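Local coordinates for F-actin-capping protein subunit alpha (Dictyostelium discoideum, PDB 4AKR) that binds the barbed, fast-growing ends of actin filaments independently of calcium and blocks subunit exchange there, without severing the filaments, at residues 47-52 / 90-95; 67-72 / 136-141; 128-133 / 150-155; 167-172 / 186-191. All coordinates share one frame; numbering follows the deposited sequence.

Contact 1. Residues 47-52 / 90-95; sequences TFREYN and YDHIKQ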
# COMPACT_ATOMS: atom_id res chain seq x y z
N THR A 47 -18.52 -11.92 1.96
CA THR A 47 -17.34 -11.17 1.56
C THR A 47 -17.52 -9.66 1.67
O THR A 47 -16.74 -8.98 2.34
CB THR A 47 -16.94 -11.54 0.12
OG1 THR A 47 -16.60 -12.94 0.06
CG2 THR A 47 -15.76 -10.72 -0.34
N PHE A 48 -18.55 -9.14 1.01
CA PHE A 48 -18.82 -7.70 1.06
C PHE A 48 -19.11 -7.26 2.50
O PHE A 48 -18.65 -6.20 2.95
CB PHE A 48 -20.01 -7.36 0.15
CG PHE A 48 -19.68 -7.38 -1.32
CD1 PHE A 48 -19.07 -8.49 -1.89
CD2 PHE A 48 -20.02 -6.30 -2.13
CE1 PHE A 48 -18.81 -8.52 -3.27
CE2 PHE A 48 -19.76 -6.33 -3.50
CZ PHE A 48 -19.15 -7.44 -4.07
N ARG A 49 -19.87 -8.07 3.22
CA ARG A 49 -20.20 -7.78 4.61
C ARG A 49 -18.94 -7.58 5.47
O ARG A 49 -18.87 -6.68 6.32
CB ARG A 49 -21.06 -8.92 5.18
CG ARG A 49 -21.19 -8.94 6.69
CD ARG A 49 -22.25 -9.94 7.11
NE ARG A 49 -22.20 -10.21 8.54
CZ ARG A 49 -21.42 -11.12 9.10
NH1 ARG A 49 -20.61 -11.85 8.35
NH2 ARG A 49 -21.44 -11.30 10.42
N GLU A 50 -17.94 -8.43 5.25
CA GLU A 50 -16.67 -8.37 5.98
C GLU A 50 -15.96 -7.04 5.72
O GLU A 50 -15.45 -6.41 6.64
CB GLU A 50 -15.78 -9.54 5.58
CG GLU A 50 -14.35 -9.50 6.10
CD GLU A 50 -14.25 -9.35 7.61
OE1 GLU A 50 -15.13 -9.88 8.32
OE2 GLU A 50 -13.27 -8.72 8.08
N TYR A 51 -15.94 -6.62 4.46
CA TYR A 51 -15.32 -5.36 4.07
C TYR A 51 -16.10 -4.17 4.66
O TYR A 51 -15.53 -3.35 5.39
CB TYR A 51 -15.31 -5.22 2.54
CG TYR A 51 -14.71 -3.93 2.05
CD1 TYR A 51 -13.32 -3.79 1.90
CD2 TYR A 51 -15.51 -2.83 1.77
CE1 TYR A 51 -12.77 -2.59 1.48
CE2 TYR A 51 -14.97 -1.62 1.35
CZ TYR A 51 -13.60 -1.51 1.20
OH TYR A 51 -13.06 -0.33 0.76
N ASN A 52 -17.39 -4.10 4.34
CA ASN A 52 -18.22 -3.00 4.82
C ASN A 52 -18.10 -2.77 6.32
O ASN A 52 -17.86 -1.65 6.77
CB ASN A 52 -19.70 -3.24 4.48
CG ASN A 52 -19.98 -3.14 3.01
OD1 ASN A 52 -19.35 -2.35 2.29
ND2 ASN A 52 -20.94 -3.92 2.54
N TYR A 90 -29.51 -3.11 5.91
CA TYR A 90 -28.51 -2.77 4.89
C TYR A 90 -28.22 -3.87 3.87
O TYR A 90 -28.11 -5.04 4.22
CB TYR A 90 -27.21 -2.40 5.62
CG TYR A 90 -26.08 -1.87 4.77
CD1 TYR A 90 -26.14 -0.58 4.23
CD2 TYR A 90 -24.92 -2.61 4.59
CE1 TYR A 90 -25.06 -0.04 3.55
CE2 TYR A 90 -23.83 -2.07 3.91
CZ TYR A 90 -23.91 -0.79 3.40
OH TYR A 90 -22.83 -0.24 2.75
N ASP A 91 -28.08 -3.49 2.60
CA ASP A 91 -27.76 -4.46 1.56
C ASP A 91 -26.27 -4.39 1.32
O ASP A 91 -25.79 -3.45 0.67
CB ASP A 91 -28.48 -4.14 0.26
CG ASP A 91 -28.29 -5.24 -0.78
OD1 ASP A 91 -27.12 -5.62 -1.05
OD2 ASP A 91 -29.30 -5.72 -1.33
N HIS A 92 -25.52 -5.37 1.83
CA HIS A 92 -24.07 -5.38 1.69
C HIS A 92 -23.52 -5.46 0.28
O HIS A 92 -22.42 -4.99 0.01
CB HIS A 92 -23.47 -6.53 2.51
CG HIS A 92 -23.42 -6.26 3.98
ND1 HIS A 92 -24.28 -6.85 4.87
CD2 HIS A 92 -22.62 -5.45 4.70
CE1 HIS A 92 -24.01 -6.42 6.09
NE2 HIS A 92 -23.01 -5.57 6.02
N ILE A 93 -24.27 -6.05 -0.64
CA ILE A 93 -23.78 -6.17 -2.00
C ILE A 93 -23.96 -4.89 -2.80
O ILE A 93 -23.09 -4.50 -3.57
CB ILE A 93 -24.46 -7.34 -2.72
CG1 ILE A 93 -24.04 -8.65 -2.05
CG2 ILE A 93 -24.07 -7.34 -4.19
CD1 ILE A 93 -24.66 -9.89 -2.63
N LYS A 94 -25.09 -4.22 -2.60
CA LYS A 94 -25.37 -2.98 -3.31
C LYS A 94 -24.82 -1.82 -2.51
O LYS A 94 -24.74 -0.70 -3.02
CB LYS A 94 -26.88 -2.79 -3.47
CG LYS A 94 -27.66 -4.07 -3.73
CD LYS A 94 -29.15 -3.79 -3.62
CE LYS A 94 -29.73 -3.36 -4.95
NZ LYS A 94 -29.80 -4.54 -5.86
N GLN A 95 -24.47 -2.09 -1.26
CA GLN A 95 -23.93 -1.08 -0.35
C GLN A 95 -24.93 0.05 -0.11
O GLN A 95 -24.57 1.23 -0.14
CB GLN A 95 -22.61 -0.54 -0.90
CG GLN A 95 -21.46 -1.53 -0.73
CD GLN A 95 -20.29 -1.27 -1.67
OE1 GLN A 95 -20.33 -1.63 -2.85
NE2 GLN A 95 -19.24 -0.64 -1.14
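The imidazole of H92 is sandwiched between two side chains. R49 CB sits squarely over one face, 3.7 Å from the ring centroid and only 6° off its normal, a CH-pi contact; R49 CG continues along the same face towards CE1. On the opposite face lies Y90 CD2, nearer the rim. N52 comes in at the ring edge, its amide nearly coplanar with the imidazole, so that ND2 reaches past CD2 to the backbone: N52 ND2 donates to H92 O at 3.1 Å, in the plane of the carbonyl and on a lone pair, with a bent N-H...O angle of 141°. N52 OD1 is buried here with no polar partner in the model. H92 O also lies at the edge of the F48 ring, 3.4 Å from F48 CB. An alanine in place of H92 would lose the imidazole between R49 and Y90 and would probably loosen the seating of the helix on the turn. A second shell surrounds these groups. R49 runs extended to a salt bridge with E73, which probably helps hold its aliphatic part along the imidazole, while F48 meets F23 edge-to-face. The turn is pinned by D91, whose OD1 accepts from K94 N at 2.9 Å and, weakly, from I93 N, an Asx motif. The turn connects strand 86-91 to strand 96-102 in the four-stranded antiparallel sheet, and the contact seats the last of the three N-terminal helices, the stalk of the capping-protein fold, against the end of that hairpin.

Contact 2. Residues 67-72 / 136-141; sequences LITKEG and AVYGTK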
# COMPACT_ATOMS: atom_id res chain seq x y z
N LEU A 67 -23.11 4.51 11.22
CA LEU A 67 -22.04 3.60 10.86
C LEU A 67 -22.51 2.15 10.77
O LEU A 67 -23.39 1.72 11.51
CB LEU A 67 -20.90 3.68 11.88
CG LEU A 67 -20.09 4.97 12.01
CD1 LEU A 67 -18.91 4.72 12.95
CD2 LEU A 67 -19.57 5.41 10.64
N ILE A 68 -21.91 1.40 9.84
CA ILE A 68 -22.18 -0.02 9.68
C ILE A 68 -20.96 -0.71 10.29
O ILE A 68 -19.87 -0.68 9.70
CB ILE A 68 -22.30 -0.42 8.19
CG1 ILE A 68 -23.48 0.29 7.53
CG2 ILE A 68 -22.43 -1.94 8.08
CD1 ILE A 68 -24.82 0.01 8.19
N THR A 69 -21.13 -1.32 11.46
CA THR A 69 -20.03 -1.99 12.16
C THR A 69 -20.45 -3.35 12.68
O THR A 69 -21.63 -3.68 12.69
CB THR A 69 -19.57 -1.18 13.37
OG1 THR A 69 -20.53 -1.33 14.43
CG2 THR A 69 -19.45 0.30 13.00
N LYS A 70 -19.48 -4.14 13.13
CA LYS A 70 -19.78 -5.47 13.66
C LYS A 70 -20.34 -5.31 15.06
O LYS A 70 -21.13 -6.14 15.51
CB LYS A 70 -18.53 -6.34 13.72
CG LYS A 70 -17.89 -6.64 12.37
CD LYS A 70 -16.64 -7.51 12.55
CE LYS A 70 -15.84 -7.63 11.25
NZ LYS A 70 -14.62 -8.47 11.44
N GLU A 71 -19.94 -4.24 15.75
CA GLU A 71 -20.42 -4.02 17.10
C GLU A 71 -21.89 -3.60 17.14
O GLU A 71 -22.54 -3.72 18.17
CB GLU A 71 -19.58 -2.97 17.82
CG GLU A 71 -20.00 -2.79 19.28
CD GLU A 71 -19.87 -4.08 20.09
OE1 GLU A 71 -19.04 -4.94 19.72
OE2 GLU A 71 -20.58 -4.22 21.10
N GLY A 72 -22.40 -3.10 16.02
CA GLY A 72 -23.79 -2.69 15.97
C GLY A 72 -24.63 -3.69 15.19
O GLY A 72 -25.83 -3.50 15.00
N ALA A 136 -20.32 6.38 16.40
CA ALA A 136 -21.30 5.40 16.86
C ALA A 136 -20.89 4.91 18.25
O ALA A 136 -19.76 4.48 18.47
CB ALA A 136 -21.37 4.24 15.89
N VAL A 137 -21.82 4.99 19.20
CA VAL A 137 -21.58 4.57 20.57
C VAL A 137 -22.59 3.50 20.99
O VAL A 137 -23.80 3.74 21.01
CB VAL A 137 -21.65 5.76 21.54
CG1 VAL A 137 -21.28 5.30 22.96
CG2 VAL A 137 -20.70 6.86 21.08
N TYR A 138 -22.08 2.33 21.33
CA TYR A 138 -22.90 1.19 21.73
C TYR A 138 -22.70 0.90 23.21
O TYR A 138 -21.71 1.33 23.80
CB TYR A 138 -22.49 -0.03 20.92
CG TYR A 138 -22.45 0.19 19.43
CD1 TYR A 138 -23.62 0.25 18.67
CD2 TYR A 138 -21.23 0.33 18.75
CE1 TYR A 138 -23.58 0.42 17.28
CE2 TYR A 138 -21.18 0.51 17.36
CZ TYR A 138 -22.35 0.55 16.64
OH TYR A 138 -22.31 0.66 15.27
N GLY A 139 -23.64 0.18 23.80
CA GLY A 139 -23.53 -0.16 25.21
C GLY A 139 -24.04 -1.55 25.50
O GLY A 139 -24.92 -2.05 24.79
N THR A 140 -23.50 -2.18 26.54
CA THR A 140 -23.93 -3.53 26.91
C THR A 140 -23.38 -3.91 28.28
O THR A 140 -22.33 -3.41 28.70
CB THR A 140 -23.46 -4.57 25.89
OG1 THR A 140 -24.03 -5.84 26.21
CG2 THR A 140 -21.95 -4.69 25.92
N LYS A 141 -24.10 -4.78 28.97
CA LYS A 141 -23.70 -5.25 30.30
C LYS A 141 -22.76 -6.44 30.19
O LYS A 141 -23.02 -7.38 29.44
CB LYS A 141 -24.93 -5.66 31.12
CG LYS A 141 -25.79 -4.50 31.60
CD LYS A 141 -27.04 -4.99 32.32
CE LYS A 141 -28.00 -5.68 31.36
NZ LYS A 141 -28.57 -4.74 30.37
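A136 opens the contact with its methyl group, which meets L67: A136 CB lies 3.9 Å from L67 CD1, an apolar touch where strand 64-67 ends. V137 turns to the other side of the strand and packs on helix 112-129. Y138 then buries the largest share of the surface. With CG anti to its carbonyl carbon, its ring lies along the loop, with one face towards the E71-G72 peptide, and its hydroxyl meets that of T69 tip to tip, Y138 OH to T69 OG1 2.8 Å, a hydrogen bond in which either could be the donor. T69 holds OG1 in the crowded position between its backbone N and carbonyl carbon (chi1 76°), where it also takes a weak bond from G72 N at 3.0 Å. Strand 134-142 is an outermost strand, within this chain, of the five strands that the alpha subunit gives to the central antiparallel sheet of the capping-protein fold, and the loop 68-72 leads into the smaller four-stranded sheet, so Y138 bridges the two. The peptide from E71 to G72 covers one face of the ring: E71 O stands 4.0 Å above the plane over the centre, G72 N nearer the rim. E71 CG, anti to its backbone N, presses on CD2 of Y138 at 3.4 Å, and G72 CA lies equally close to CE1. A CB on G72 would fall 2.5 Å from Y138 OH, a clash. A leucine instead of Y138 would lose the hydroxyl bond to T69 and would probably leave the turn at G72 less well fixed.

Contact 3. Residues 128-133 / 150-155; sequences EYYPNG and VCISTC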
# COMPACT_ATOMS: atom_id res chain seq x y z
N GLU A 128 -15.01 17.87 16.63
CA GLU A 128 -13.82 18.68 16.85
C GLU A 128 -12.57 18.22 16.11
O GLU A 128 -11.85 19.04 15.55
CB GLU A 128 -13.52 18.75 18.35
CG GLU A 128 -12.23 19.48 18.70
CD GLU A 128 -12.35 20.99 18.65
OE1 GLU A 128 -13.06 21.56 19.50
OE2 GLU A 128 -11.74 21.61 17.75
N TYR A 129 -12.31 16.91 16.09
CA TYR A 129 -11.09 16.43 15.44
C TYR A 129 -11.21 15.69 14.12
O TYR A 129 -10.21 15.41 13.47
CB TYR A 129 -10.30 15.57 16.43
CG TYR A 129 -9.91 16.33 17.67
CD1 TYR A 129 -10.77 16.40 18.77
CD2 TYR A 129 -8.71 17.03 17.74
CE1 TYR A 129 -10.44 17.13 19.90
CE2 TYR A 129 -8.37 17.78 18.87
CZ TYR A 129 -9.24 17.82 19.95
OH TYR A 129 -8.91 18.54 21.07
N TYR A 130 -12.43 15.36 13.72
CA TYR A 130 -12.62 14.64 12.47
C TYR A 130 -13.66 15.32 11.59
O TYR A 130 -14.85 15.02 11.68
CB TYR A 130 -13.02 13.19 12.76
CG TYR A 130 -12.04 12.42 13.62
CD1 TYR A 130 -10.99 11.73 13.04
CD2 TYR A 130 -12.17 12.39 15.01
CE1 TYR A 130 -10.08 11.02 13.81
CE2 TYR A 130 -11.26 11.67 15.80
CZ TYR A 130 -10.22 10.99 15.19
OH TYR A 130 -9.30 10.27 15.92
N PRO A 131 -13.22 16.25 10.73
CA PRO A 131 -14.11 16.99 9.82
C PRO A 131 -15.21 16.16 9.14
O PRO A 131 -16.37 16.55 9.18
CB PRO A 131 -13.13 17.64 8.83
CG PRO A 131 -11.82 16.88 9.03
CD PRO A 131 -11.81 16.60 10.49
N ASN A 132 -14.87 15.05 8.50
CA ASN A 132 -15.90 14.22 7.86
C ASN A 132 -16.23 12.97 8.67
O ASN A 132 -16.78 12.01 8.13
CB ASN A 132 -15.47 13.76 6.46
CG ASN A 132 -15.24 14.91 5.52
OD1 ASN A 132 -15.98 15.89 5.53
ND2 ASN A 132 -14.20 14.79 4.69
N GLY A 133 -15.89 12.97 9.95
CA GLY A 133 -16.13 11.80 10.76
C GLY A 133 -17.57 11.55 11.17
O GLY A 133 -18.34 12.46 11.38
N VAL A 150 -16.93 2.79 21.51
CA VAL A 150 -16.94 4.00 20.68
C VAL A 150 -16.23 3.76 19.35
O VAL A 150 -15.05 3.40 19.31
CB VAL A 150 -16.22 5.16 21.39
CG1 VAL A 150 -16.39 6.43 20.59
CG2 VAL A 150 -16.77 5.33 22.79
N CYS A 151 -16.96 3.98 18.26
CA CYS A 151 -16.42 3.81 16.92
C CYS A 151 -16.40 5.14 16.19
O CYS A 151 -17.37 5.90 16.25
CB CYS A 151 -17.28 2.83 16.12
SG CYS A 151 -17.49 1.18 16.83
N ILE A 152 -15.30 5.44 15.52
CA ILE A 152 -15.17 6.67 14.75
C ILE A 152 -14.60 6.26 13.40
O ILE A 152 -13.65 5.48 13.34
CB ILE A 152 -14.22 7.69 15.41
CG1 ILE A 152 -14.72 8.01 16.83
CG2 ILE A 152 -14.15 8.96 14.56
CD1 ILE A 152 -14.05 9.19 17.49
N SER A 153 -15.18 6.77 12.31
CA SER A 153 -14.70 6.41 10.99
C SER A 153 -14.84 7.56 10.02
O SER A 153 -15.93 8.13 9.87
CB SER A 153 -15.46 5.19 10.46
OG SER A 153 -14.79 4.62 9.34
N THR A 154 -13.75 7.91 9.35
CA THR A 154 -13.76 9.01 8.41
C THR A 154 -12.84 8.71 7.24
O THR A 154 -11.72 8.24 7.42
CB THR A 154 -13.32 10.33 9.07
OG1 THR A 154 -13.45 11.40 8.13
CG2 THR A 154 -11.87 10.24 9.54
N CYS A 155 -13.32 9.01 6.04
CA CYS A 155 -12.57 8.75 4.83
C CYS A 155 -12.57 9.94 3.88
O CYS A 155 -13.27 10.93 4.10
CB CYS A 155 -13.16 7.55 4.11
SG CYS A 155 -14.92 7.77 3.70
O HOH W 1 -16.16 9.86 5.65
O HOH W 2 -12.12 13.69 8.40
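T154, Y130 and I152 bury the most surface where the chain leaving helix 112-129 folds back over strand 145-158. The Y130 ring crosses both strand side chains at about a right angle. I152 CG2 comes up beneath one face, 4.1 Å from the ring centroid and 14° off the normal, a CH-pi contact, and I152 CD1 follows under CE2. T154 CG2, set in the crowded position between its backbone N and carbonyl carbon, meets Y130 CD1 at 3.9 Å. T154 OG1 is anti to its backbone N (chi1 -176°) and turns to the loop, where it lies 3.2 Å from N132 C and 3.5 Å from N132 CB. A type I turn from Y130 to G133, closed by G133 N to Y130 O at 2.9 Å, brings the loop down on the strand; a CB on G133 would clash with Y130 CB. Beyond the ring, Y130 OH bonds to E232 and to a basic side chain of the partner subunit, while W167 meets the ring edge-to-face. No direct hydrogen bond joins the two segments. One water accepts from N132 N and bonds to T154 OG1 at 2.7 Å; a second accepts from C155 N at 3.0 Å and donates weakly to N132 O. Polar groups of the turn are linked to the strand through solvent, while direct contact is van der Waals: I152 and T154 against Y130, N132 and G133 against T154.

Contact 4. Residues 167-172 / 186-191; sequences WRSVWT and GKVQVN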
# COMPACT_ATOMS: atom_id res chain seq x y z
N TRP A 167 -9.53 6.82 8.36
CA TRP A 167 -9.04 6.81 9.73
C TRP A 167 -10.13 6.09 10.51
O TRP A 167 -11.30 6.47 10.46
CB TRP A 167 -8.85 8.23 10.28
CG TRP A 167 -8.39 8.26 11.73
CD1 TRP A 167 -9.08 7.81 12.82
CD2 TRP A 167 -7.15 8.79 12.22
NE1 TRP A 167 -8.34 8.02 13.96
CE2 TRP A 167 -7.15 8.61 13.62
CE3 TRP A 167 -6.03 9.38 11.62
CZ2 TRP A 167 -6.09 9.02 14.43
CZ3 TRP A 167 -4.97 9.78 12.43
CH2 TRP A 167 -5.01 9.59 13.81
N ARG A 168 -9.74 5.03 11.21
CA ARG A 168 -10.68 4.25 12.01
C ARG A 168 -10.19 4.17 13.45
O ARG A 168 -9.03 3.83 13.70
CB ARG A 168 -10.81 2.83 11.46
CG ARG A 168 -11.65 2.69 10.22
CD ARG A 168 -11.55 1.28 9.66
NE ARG A 168 -10.25 1.06 9.02
CZ ARG A 168 -9.80 -0.12 8.63
NH1 ARG A 168 -10.53 -1.20 8.81
NH2 ARG A 168 -8.61 -0.21 8.05
N SER A 169 -11.07 4.50 14.38
CA SER A 169 -10.78 4.44 15.81
C SER A 169 -11.88 3.64 16.49
O SER A 169 -13.07 3.91 16.27
CB SER A 169 -10.72 5.83 16.44
OG SER A 169 -9.56 6.54 16.07
N VAL A 170 -11.50 2.65 17.29
CA VAL A 170 -12.47 1.85 18.03
C VAL A 170 -11.96 1.76 19.46
O VAL A 170 -10.96 1.09 19.73
CB VAL A 170 -12.62 0.42 17.44
CG1 VAL A 170 -13.51 -0.41 18.35
CG2 VAL A 170 -13.24 0.49 16.04
N TRP A 171 -12.64 2.48 20.35
CA TRP A 171 -12.28 2.50 21.77
C TRP A 171 -13.33 1.76 22.57
O TRP A 171 -14.52 2.09 22.52
CB TRP A 171 -12.18 3.93 22.30
CG TRP A 171 -10.94 4.66 21.87
CD1 TRP A 171 -10.78 5.38 20.72
CD2 TRP A 171 -9.68 4.67 22.54
NE1 TRP A 171 -9.49 5.84 20.64
CE2 TRP A 171 -8.79 5.42 21.74
CE3 TRP A 171 -9.21 4.12 23.74
CZ2 TRP A 171 -7.46 5.63 22.10
CZ3 TRP A 171 -7.89 4.33 24.10
CH2 TRP A 171 -7.02 5.08 23.28
N THR A 172 -12.87 0.78 23.33
CA THR A 172 -13.76 -0.02 24.16
C THR A 172 -13.52 0.34 25.60
O THR A 172 -12.44 0.11 26.13
CB THR A 172 -13.48 -1.50 23.94
OG1 THR A 172 -13.64 -1.80 22.55
CG2 THR A 172 -14.42 -2.35 24.78
N GLY A 186 -7.93 1.09 23.05
CA GLY A 186 -8.14 1.64 21.74
C GLY A 186 -7.32 0.99 20.65
O GLY A 186 -6.18 0.57 20.86
N LYS A 187 -7.93 0.91 19.47
CA LYS A 187 -7.27 0.35 18.30
C LYS A 187 -7.51 1.34 17.16
O LYS A 187 -8.64 1.54 16.72
CB LYS A 187 -7.86 -1.02 17.95
CG LYS A 187 -7.24 -1.62 16.70
CD LYS A 187 -7.87 -2.96 16.35
CE LYS A 187 -7.20 -3.56 15.13
NZ LYS A 187 -7.81 -4.87 14.77
N VAL A 188 -6.43 1.99 16.73
CA VAL A 188 -6.50 2.97 15.66
C VAL A 188 -5.86 2.42 14.38
O VAL A 188 -4.81 1.79 14.43
CB VAL A 188 -5.76 4.26 16.06
CG1 VAL A 188 -5.89 5.31 14.97
CG2 VAL A 188 -6.30 4.78 17.37
N GLN A 189 -6.51 2.64 13.24
CA GLN A 189 -5.97 2.18 11.96
C GLN A 189 -6.06 3.31 10.96
O GLN A 189 -7.13 3.89 10.77
CB GLN A 189 -6.75 0.98 11.42
CG GLN A 189 -6.33 -0.36 11.98
CD GLN A 189 -7.14 -1.51 11.40
OE1 GLN A 189 -8.32 -1.67 11.71
NE2 GLN A 189 -6.51 -2.32 10.55
N VAL A 190 -4.95 3.61 10.31
CA VAL A 190 -4.90 4.69 9.33
C VAL A 190 -4.45 4.15 7.98
O VAL A 190 -3.46 3.42 7.88
CB VAL A 190 -3.94 5.81 9.78
CG1 VAL A 190 -4.03 6.99 8.83
CG2 VAL A 190 -4.27 6.23 11.20
N ASN A 191 -5.18 4.53 6.93
CA ASN A 191 -4.87 4.06 5.59
C ASN A 191 -4.84 5.20 4.58
O ASN A 191 -5.72 6.05 4.57
CB ASN A 191 -5.91 3.03 5.15
CG ASN A 191 -5.96 1.83 6.07
OD1 ASN A 191 -5.17 0.89 5.94
ND2 ASN A 191 -6.88 1.86 7.03
O HOH W 3 -8.58 3.36 8.52
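The strands run antiparallel, axes 4.8 Å apart at closest approach and 175° between their directions, with R168-Q189 and V170-K187 as hydrogen-bonded pairs and W167-V190, S169-V188 and W171-G186 as non-hydrogen-bonded ones. R168 N to Q189 O (2.9 Å) lies nearly along the C=O axis, whereas the bonds of V170 and K187 approach from above the carbonyl planes. W167, its CG anti to the backbone N, spreads its indole over the neighbouring strand: V190 CG2 lies over one face, 3.6 Å from W167 CE3, and V188 CG1 packs against W167 CZ2 at 3.8 Å. W167 NE1 donates in the ring plane to S169 OG at 2.9 Å. The two strands form a β hairpin, 163-175 with 181-194, among the five this subunit contributes to the central sheet, and helix 217-248 covers the tryptophan face, E232 accepting from both S169 OG and W171 NE1. The W171 ring lies flat over G186, whose CA is 3.5 Å from the six-membered ring centroid; a CB there would clash. On the other face, the R168 guanidinium and Q189 amide stack, planes 28° apart. R168 NH1 reaches S54 O, and a water accepts from R168 NE and donates to Q189 O.

Contacts 2, 3 and 4 all reach the central sheet, while contact 1 lies beyond it, where the N-terminal helices meet the smaller sheet. Contacts 1 and 2, with centres about 17 Å apart, touch through I68, which packs on Y90 and H92, and through a long, weak ion pair between E50 and K70. Contact 2 leads into contact 3 through the probable backbone bond A136 O to C151 N (2.9 Å) and through Y138 and L67 packing on C151. Contacts 3 and 4 are closest, centres about 10 Å apart, their neighbouring strands joined by probable bonds V150 N to W171 O and T154 O to W167 N. Contact 1 touches neither contact 3 nor contact 4.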